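Local coordinates for protein oligopeptide ABC transporter OppAIV (Borrelia burgdorferi B31, PDB 4GL8) that probably binds oligopeptides as the substrate-binding component of an ABC transporter, and holds a peptide of unknown identity in the crystal, at residues A[107-112]-A[160-165]; A[187-190]-A[196-199]; A[409-414]-A[422-427]. All blocks are in the same frame, centred on the assembly; numbering follows the deposited sequence.

Interaction 1 (A[107-112]-A[160-165]); sequences ITAEGI and KTLEIT
The flat groups in this contact are peptide groups rather than rings, and Ala109 and Leu162 each press on one of them. Ala109 CB lies over a face of the peptide group joining Thr161 to Leu162, 3.3 Å from Thr161 O and a little farther from the carbonyl carbon. In return, Leu162 CD1 sits beside the oxygen rim of the Ala109 carbonyl, 3.5 Å from Ala109 O and off its plane. The first turn of the helix is thereby set directly on the strand backbone, with the CA atoms of Ala109 and Leu162 only 5.2 Å apart; the small methyl group suits such a close approach. Leu162 places CG opposite its own backbone nitrogen (chi1 -176°) and spreads its two methyls beneath the helix: CD1 serves Ala109, while CD2 crosses at a slant to reach Ile112 CG2 at 3.9 Å. Ile64 also touches Leu162, and Pro184 borders Ile112, so the apolar patch continues into neighbouring loops. The helix start is fixed by its N-cap, Thr108, whose OG1 accepts from Gly111 N at 3.0 Å in a nearly straight bond (163°). A backbone bond between Ala109 and Glu159 ties this turn to the residues just before the strand. Thr161 points its side chain away from the helix, and its hydroxyl bonds to Asp158. Here the N-terminal turn of helix 109-119 packs on the face of an antiparallel sheet, a helix-on-sheet packing consistent with the additional domain of cluster C peptide-binding proteins.

Interaction 2 (A[187-190]-A[196-199]); sequences MHVI and RWTD
Ile190 lays its CG1 over one face of the Trp197 indole, 3.5 Å from the centroid of the five-membered ring and just 6° off the normal, a CH-pi contact. The two side chains run side by side in the same direction, so Ile190 CD1 continues along the ring system to 3.9 Å from Trp197 CE2. On the opposite face sits Thr198 CG2, 3.4 Å above the plane, and the indole is sandwiched between aliphatic groups. Val189 approaches at about a right angle, its CG1 lying 4.1 Å from Trp197 CB. With chi1 at 88°, the indole CG lies between the backbone nitrogen and the carbonyl carbon of Trp197, which swings the ring toward Ile190. The buried NE1 is satisfied by Asp44, and Arg118 of helix 109-119 touches both Ile190 and Trp197. Arg196 to Asp199 form a type I beta turn, closed by Asp199 N to Arg196 O and bridged by a side-on salt bridge, with Arg196 NE 2.7 Å from Asp199 OD2 and NH2 3.0 Å from Asp199 OD1. The contact is a local helix-to-turn packing, in which the chain leaving helix 187-193 folds back and seats a tryptophan on that helix.

Interaction 3 (A[409-414]-A[422-427]); sequences STYINS and IIRSGW
Tyr411 OH takes part in two hydrogen bonds: it donates to Arg424 O at 2.6 Å and accepts from Arg415 NH1, one turn on in its own helix. The carbonyl oxygen lies at the edge of the phenol ring, near its plane, whereas the hydroxyl stands 31° out of the carbonyl plane, with a C=O...O angle of 133°. Arg415 also reaches Gly426 O through NH2, so helix and strand are linked through this arginine as well. The Arg424 side chain bends at chi2 (-97°) and chi3 and brings its guanidinium back beside the tyrosine; the two side chains cross at about a right angle, yet the guanidinium and phenol planes are nearly parallel. Tyr411 OH lies over one guanidinium face, 3.7 Å from Arg424 NH1. That nitrogen bonds to Asn377 and to the backbone of the bound peptide, so the tyrosine sits directly behind a residue that holds ligand. The apolar half of the contact is Ile423, whose CG1 comes to 3.8 Å from Tyr411 CE1 and whose CD1 touches both the ring, 3.9 Å from Tyr411 CD1, and Ser414 CB; Ser414 OG turns to Glu406. Helix 409-414 lies almost perpendicular to strand 422-427, with the axes 10.3 Å apart. Strand 422-428 pairs with 372-377 in parallel and with 287-293 antiparallel, and Trp427 near its end packs on the peptide backbone. A strand that presents an arginine to the main chain of the ligand, with a helix packed against it, is part of the peptide-binding site of this solute-binding protein.

In the fold
Interactions 1 and 2 are neighbours on one side of the chain's centre, their own centres 20 Å apart and their nearest atoms about 4 Å. Helix 109-119 connects them: its first turn meets the strand in interaction 1, and farther along it Arg118 touches residues of interaction 2. Interaction 3 lies across the molecule from interaction 1, about 35 Å between centres, and 28 Å from interaction 2, whose nearest atoms remain some 12 Å away. Among the three, interaction 3 is the one that reaches the bound peptide, through Arg424 and Trp427; the 107-112/160-165 and 187-190/196-199 contacts lie some distance from it.

Interaction 1 (A[107-112]-A[160-165])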
loop_
_atom_site.group_PDB
_atom_site.type_symbol
_atom_site.label_atom_id
_atom_site.label_comp_id
_atom_site.label_asym_id
_atom_site.label_seq_id
_atom_site.Cartn_x
_atom_site.Cartn_y
_atom_site.Cartn_z
ATOM N N ILE A 107 13.322 14.890 19.607
ATOM C CA ILE A 107 12.817 13.555 19.366
ATOM C C ILE A 107 13.725 12.626 20.183
ATOM O O ILE A 107 14.900 12.480 19.869
ATOM C CB ILE A 107 12.882 13.206 17.860
ATOM C CG1 ILE A 107 12.228 14.303 17.010
ATOM C CG2 ILE A 107 12.225 11.860 17.562
ATOM C CD1 ILE A 107 12.095 13.967 15.535
ATOM N N THR A 108 13.186 12.044 21.249
ATOM C CA THR A 108 13.883 11.136 22.130
ATOM C C THR A 108 13.288 9.731 21.937
ATOM O O THR A 108 12.173 9.569 21.406
ATOM C CB THR A 108 13.618 11.503 23.591
ATOM O OG1 THR A 108 12.212 11.396 23.824
ATOM C CG2 THR A 108 14.096 12.938 23.937
ATOM N N ALA A 109 14.008 8.715 22.411
ATOM C CA ALA A 109 13.520 7.335 22.319
ATOM C C ALA A 109 12.231 7.135 23.137
ATOM O O ALA A 109 11.401 6.314 22.779
ATOM C CB ALA A 109 14.593 6.367 22.777
ATOM N N GLU A 110 12.077 7.882 24.227
ATOM C CA GLU A 110 10.823 7.874 24.995
ATOM C C GLU A 110 9.656 8.488 24.201
ATOM O O GLU A 110 8.539 7.987 24.237
ATOM C CB GLU A 110 11.017 8.580 26.356
ATOM C CG GLU A 110 9.782 8.613 27.258
ATOM C CD GLU A 110 9.370 7.233 27.751
ATOM O OE1 GLU A 110 10.226 6.366 28.035
ATOM O OE2 GLU A 110 8.162 6.997 27.880
ATOM N N GLY A 111 9.903 9.561 23.473
ATOM C CA GLY A 111 8.870 10.075 22.562
ATOM C C GLY A 111 8.429 9.079 21.484
ATOM O O GLY A 111 7.248 8.972 21.112
ATOM N N ILE A 112 9.368 8.302 20.993
ATOM C CA ILE A 112 9.028 7.331 19.986
ATOM C C ILE A 112 8.240 6.185 20.618
ATOM O O ILE A 112 7.245 5.680 20.075
ATOM C CB ILE A 112 10.289 6.837 19.286
ATOM C CG1 ILE A 112 10.920 7.981 18.513
ATOM C CG2 ILE A 112 9.968 5.681 18.345
ATOM C CD1 ILE A 112 12.288 7.628 17.970
ATOM N N LYS A 160 18.833 8.560 23.382
ATOM C CA LYS A 160 19.184 8.300 21.984
ATOM C C LYS A 160 19.197 6.808 21.671
ATOM O O LYS A 160 19.872 6.396 20.732
ATOM C CB LYS A 160 20.562 8.863 21.665
ATOM C CG LYS A 160 20.790 10.337 21.998
ATOM C CD LYS A 160 22.066 10.784 21.291
ATOM C CE LYS A 160 22.873 11.795 22.066
ATOM N NZ LYS A 160 22.397 13.158 21.693
ATOM N N THR A 161 18.496 5.989 22.451
ATOM C CA THR A 161 18.564 4.549 22.233
ATOM C C THR A 161 17.222 3.857 22.395
ATOM O O THR A 161 16.606 3.871 23.468
ATOM C CB THR A 161 19.621 3.895 23.133
ATOM O OG1 THR A 161 20.819 4.693 23.132
ATOM C CG2 THR A 161 19.964 2.526 22.620
ATOM N N LEU A 162 16.770 3.227 21.316
ATOM C CA LEU A 162 15.439 2.582 21.306
ATOM C C LEU A 162 15.611 1.102 21.063
ATOM O O LEU A 162 16.288 0.701 20.126
ATOM C CB LEU A 162 14.551 3.189 20.235
ATOM C CG LEU A 162 13.120 2.628 20.233
ATOM C CD1 LEU A 162 12.289 3.313 21.300
ATOM C CD2 LEU A 162 12.466 2.777 18.888
ATOM N N GLU A 163 15.024 0.282 21.920
ATOM C CA GLU A 163 15.109 -1.160 21.732
ATOM C C GLU A 163 13.753 -1.728 21.346
ATOM O O GLU A 163 12.759 -1.474 22.035
ATOM C CB GLU A 163 15.565 -1.799 23.024
ATOM C CG GLU A 163 15.966 -3.244 22.955
ATOM C CD GLU A 163 16.070 -3.852 24.348
ATOM O OE1 GLU A 163 14.992 -4.122 24.987
ATOM O OE2 GLU A 163 17.225 -4.069 24.807
ATOM N N ILE A 164 13.721 -2.505 20.273
ATOM C CA ILE A 164 12.520 -3.224 19.879
ATOM C C ILE A 164 12.795 -4.732 19.871
ATOM O O ILE A 164 13.717 -5.217 19.170
ATOM C CB ILE A 164 12.035 -2.792 18.494
ATOM C CG1 ILE A 164 11.743 -1.305 18.498
ATOM C CG2 ILE A 164 10.772 -3.562 18.105
ATOM C CD1 ILE A 164 11.294 -0.788 17.161
ATOM N N THR A 165 12.009 -5.449 20.662
ATOM C CA THR A 165 12.105 -6.896 20.789
ATOM C C THR A 165 11.000 -7.551 19.945
ATOM O O THR A 165 9.823 -7.266 20.147
ATOM C CB THR A 165 11.997 -7.345 22.280
ATOM O OG1 THR A 165 13.023 -6.711 23.035
ATOM C CG2 THR A 165 12.191 -8.844 22.439
#

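Interaction 2 (A[187-190]-A[196-199])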
loop_
_atom_site.group_PDB
_atom_site.type_symbol
_atom_site.label_atom_id
_atom_site.label_comp_id
_atom_site.label_asym_id
_atom_site.label_seq_id
_atom_site.Cartn_x
_atom_site.Cartn_y
_atom_site.Cartn_z
ATOM N N MET A 187 3.920 13.148 19.898
ATOM C CA MET A 187 2.933 12.930 20.928
ATOM C C MET A 187 2.581 14.175 21.719
ATOM O O MET A 187 1.451 14.302 22.127
ATOM C CB MET A 187 3.317 11.771 21.840
ATOM C CG MET A 187 3.079 10.414 21.155
ATOM S SD MET A 187 1.434 10.205 20.430
ATOM C CE MET A 187 0.437 10.078 21.900
ATOM N N HIS A 188 3.520 15.099 21.893
ATOM C CA HIS A 188 3.224 16.374 22.577
ATOM C C HIS A 188 2.125 17.178 21.852
ATOM O O HIS A 188 1.272 17.831 22.486
ATOM C CB HIS A 188 4.523 17.186 22.849
ATOM C CG HIS A 188 5.136 17.834 21.636
ATOM N ND1 HIS A 188 5.872 17.138 20.700
ATOM C CD2 HIS A 188 5.175 19.134 21.249
ATOM C CE1 HIS A 188 6.313 17.971 19.779
ATOM N NE2 HIS A 188 5.925 19.192 20.104
ATOM N N VAL A 189 2.103 17.053 20.528
ATOM C CA VAL A 189 1.171 17.803 19.681
ATOM C C VAL A 189 -0.171 17.068 19.556
ATOM O O VAL A 189 -1.224 17.683 19.586
ATOM C CB VAL A 189 1.819 18.082 18.312
ATOM C CG1 VAL A 189 0.792 18.410 17.250
ATOM C CG2 VAL A 189 2.869 19.181 18.428
ATOM N N ILE A 190 -0.130 15.751 19.450
ATOM C CA ILE A 190 -1.345 14.923 19.482
ATOM C C ILE A 190 -2.068 15.058 20.820
ATOM O O ILE A 190 -3.275 15.262 20.874
ATOM C CB ILE A 190 -0.990 13.449 19.220
ATOM C CG1 ILE A 190 -0.496 13.310 17.772
ATOM C CG2 ILE A 190 -2.183 12.530 19.532
ATOM C CD1 ILE A 190 0.194 12.015 17.437
ATOM N N ARG A 196 -7.334 17.245 15.700
ATOM C CA ARG A 196 -6.958 18.365 14.829
ATOM C C ARG A 196 -5.456 18.467 14.609
ATOM O O ARG A 196 -4.989 19.419 13.994
ATOM C CB ARG A 196 -7.486 19.686 15.416
ATOM C CG ARG A 196 -9.009 19.756 15.640
ATOM C CD ARG A 196 -9.725 20.566 14.544
ATOM N NE ARG A 196 -9.387 19.982 13.242
ATOM C CZ ARG A 196 -9.908 18.849 12.763
ATOM N NH1 ARG A 196 -10.846 18.181 13.431
ATOM N NH2 ARG A 196 -9.487 18.385 11.600
ATOM N N TRP A 197 -4.691 17.490 15.103
ATOM C CA TRP A 197 -3.242 17.596 15.089
ATOM C C TRP A 197 -2.655 17.656 13.681
ATOM O O TRP A 197 -1.583 18.230 13.484
ATOM C CB TRP A 197 -2.582 16.489 15.924
ATOM C CG TRP A 197 -2.276 15.170 15.226
ATOM C CD1 TRP A 197 -3.078 14.055 15.167
ATOM C CD2 TRP A 197 -1.059 14.819 14.561
ATOM N NE1 TRP A 197 -2.428 13.039 14.497
ATOM C CE2 TRP A 197 -1.187 13.479 14.123
ATOM C CE3 TRP A 197 0.123 15.495 14.305
ATOM C CZ2 TRP A 197 -0.176 12.820 13.422
ATOM C CZ3 TRP A 197 1.148 14.820 13.618
ATOM C CH2 TRP A 197 0.981 13.510 13.176
ATOM N N THR A 198 -3.350 17.106 12.695
ATOM C CA THR A 198 -2.799 17.095 11.345
ATOM C C THR A 198 -3.160 18.315 10.483
ATOM O O THR A 198 -2.771 18.398 9.313
ATOM C CB THR A 198 -3.266 15.852 10.593
ATOM O OG1 THR A 198 -4.696 15.879 10.510
ATOM C CG2 THR A 198 -2.790 14.593 11.296
ATOM N N ASP A 199 -3.923 19.236 11.040
ATOM C CA ASP A 199 -4.218 20.489 10.365
ATOM C C ASP A 199 -2.897 21.251 10.125
ATOM O O ASP A 199 -1.979 21.186 10.950
ATOM C CB ASP A 199 -5.152 21.362 11.221
ATOM C CG ASP A 199 -6.575 20.798 11.364
ATOM O OD1 ASP A 199 -6.963 19.808 10.713
ATOM O OD2 ASP A 199 -7.345 21.395 12.149
#

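Interaction 3 (A[409-414]-A[422-427])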
loop_
_atom_site.group_PDB
_atom_site.type_symbol
_atom_site.label_atom_id
_atom_site.label_comp_id
_atom_site.label_asym_id
_atom_site.label_seq_id
_atom_site.Cartn_x
_atom_site.Cartn_y
_atom_site.Cartn_z
ATOM N N SER A 409 -11.747 8.294 -0.483
ATOM C CA SER A 409 -12.056 8.038 0.940
ATOM C C SER A 409 -13.206 7.101 1.135
ATOM O O SER A 409 -13.165 6.261 2.015
ATOM C CB SER A 409 -12.360 9.336 1.706
ATOM O OG SER A 409 -11.154 10.052 1.938
ATOM N N THR A 410 -14.256 7.276 0.358
ATOM C CA THR A 410 -15.417 6.402 0.442
ATOM C C THR A 410 -15.032 5.001 -0.023
ATOM O O THR A 410 -15.466 4.025 0.544
ATOM C CB THR A 410 -16.582 6.968 -0.405
ATOM O OG1 THR A 410 -16.962 8.259 0.109
ATOM C CG2 THR A 410 -17.852 6.023 -0.393
ATOM N N TYR A 411 -14.237 4.910 -1.082
ATOM C CA TYR A 411 -13.776 3.615 -1.596
ATOM C C TYR A 411 -13.001 2.808 -0.549
ATOM O O TYR A 411 -13.232 1.615 -0.392
ATOM C CB TYR A 411 -12.914 3.824 -2.839
ATOM C CG TYR A 411 -12.067 2.626 -3.212
ATOM C CD1 TYR A 411 -12.601 1.575 -3.937
ATOM C CD2 TYR A 411 -10.735 2.561 -2.864
ATOM C CE1 TYR A 411 -11.831 0.494 -4.300
ATOM C CE2 TYR A 411 -9.946 1.481 -3.219
ATOM C CZ TYR A 411 -10.495 0.447 -3.929
ATOM O OH TYR A 411 -9.700 -0.628 -4.284
ATOM N N ILE A 412 -12.117 3.481 0.180
ATOM C CA ILE A 412 -11.364 2.852 1.257
ATOM C C ILE A 412 -12.298 2.407 2.376
ATOM O O ILE A 412 -12.122 1.327 2.942
ATOM C CB ILE A 412 -10.322 3.803 1.886
ATOM C CG1 ILE A 412 -9.218 4.134 0.893
ATOM C CG2 ILE A 412 -9.717 3.220 3.168
ATOM C CD1 ILE A 412 -8.414 5.339 1.343
ATOM N N ASN A 413 -13.247 3.269 2.734
ATOM C CA ASN A 413 -14.233 2.912 3.753
ATOM C C ASN A 413 -15.028 1.691 3.321
ATOM O O ASN A 413 -15.312 0.847 4.126
ATOM C CB ASN A 413 -15.176 4.078 4.022
ATOM C CG ASN A 413 -16.308 3.696 4.934
ATOM O OD1 ASN A 413 -16.179 3.811 6.140
ATOM N ND2 ASN A 413 -17.407 3.179 4.372
ATOM N N SER A 414 -15.339 1.583 2.030
ATOM C CA SER A 414 -16.098 0.443 1.533
ATOM C C SER A 414 -15.301 -0.870 1.657
ATOM O O SER A 414 -15.843 -1.900 2.064
ATOM C CB SER A 414 -16.548 0.655 0.072
ATOM O OG SER A 414 -17.490 1.702 -0.041
ATOM N N ILE A 422 -18.867 -6.849 -5.267
ATOM C CA ILE A 422 -17.556 -7.001 -5.919
ATOM C C ILE A 422 -16.877 -5.609 -5.891
ATOM O O ILE A 422 -17.527 -4.581 -6.098
ATOM C CB ILE A 422 -17.716 -7.506 -7.368
ATOM C CG1 ILE A 422 -18.406 -8.871 -7.370
ATOM C CG2 ILE A 422 -16.382 -7.600 -8.088
ATOM C CD1 ILE A 422 -18.696 -9.404 -8.748
ATOM N N ILE A 423 -15.593 -5.558 -5.615
ATOM C CA ILE A 423 -14.915 -4.274 -5.613
ATOM C C ILE A 423 -13.509 -4.403 -6.171
ATOM O O ILE A 423 -12.727 -5.278 -5.745
ATOM C CB ILE A 423 -14.902 -3.669 -4.194
ATOM C CG1 ILE A 423 -14.488 -2.205 -4.210
ATOM C CG2 ILE A 423 -14.001 -4.474 -3.240
ATOM C CD1 ILE A 423 -14.874 -1.487 -2.935
ATOM N N ARG A 424 -13.189 -3.531 -7.142
ATOM C CA ARG A 424 -11.821 -3.427 -7.621
ATOM C C ARG A 424 -10.888 -3.227 -6.452
ATOM O O ARG A 424 -11.147 -2.434 -5.562
ATOM C CB ARG A 424 -11.659 -2.277 -8.630
ATOM C CG ARG A 424 -10.220 -2.030 -9.020
ATOM C CD ARG A 424 -9.560 -0.921 -8.231
ATOM N NE ARG A 424 -8.155 -1.224 -8.053
ATOM C CZ ARG A 424 -7.271 -0.425 -7.455
ATOM N NH1 ARG A 424 -7.623 0.764 -6.954
ATOM N NH2 ARG A 424 -6.017 -0.840 -7.338
ATOM N N SER A 425 -9.776 -3.929 -6.469
ATOM C CA SER A 425 -8.956 -3.994 -5.280
ATOM C C SER A 425 -7.503 -4.168 -5.695
ATOM O O SER A 425 -7.128 -3.797 -6.796
ATOM C CB SER A 425 -9.512 -5.139 -4.408
ATOM O OG SER A 425 -8.901 -5.213 -3.159
ATOM N N GLY A 426 -6.692 -4.787 -4.850
ATOM C CA GLY A 426 -5.262 -4.845 -5.073
ATOM C C GLY A 426 -4.517 -4.276 -3.883
ATOM O O GLY A 426 -5.124 -3.700 -2.971
ATOM N N TRP A 427 -3.195 -4.414 -3.927
ATOM C CA TRP A 427 -2.386 -4.203 -2.769
ATOM C C TRP A 427 -1.026 -3.808 -3.224
ATOM O O TRP A 427 -0.486 -4.384 -4.136
ATOM C CB TRP A 427 -2.289 -5.488 -1.966
ATOM C CG TRP A 427 -1.709 -5.345 -0.608
ATOM C CD1 TRP A 427 -0.521 -5.867 -0.161
ATOM C CD2 TRP A 427 -2.292 -4.663 0.508
ATOM N NE1 TRP A 427 -0.329 -5.546 1.156
ATOM C CE2 TRP A 427 -1.410 -4.817 1.596
ATOM C CE3 TRP A 427 -3.485 -3.961 0.695
ATOM C CZ2 TRP A 427 -1.686 -4.289 2.868
ATOM C CZ3 TRP A 427 -3.755 -3.413 1.951
ATOM C CH2 TRP A 427 -2.863 -3.581 3.017
#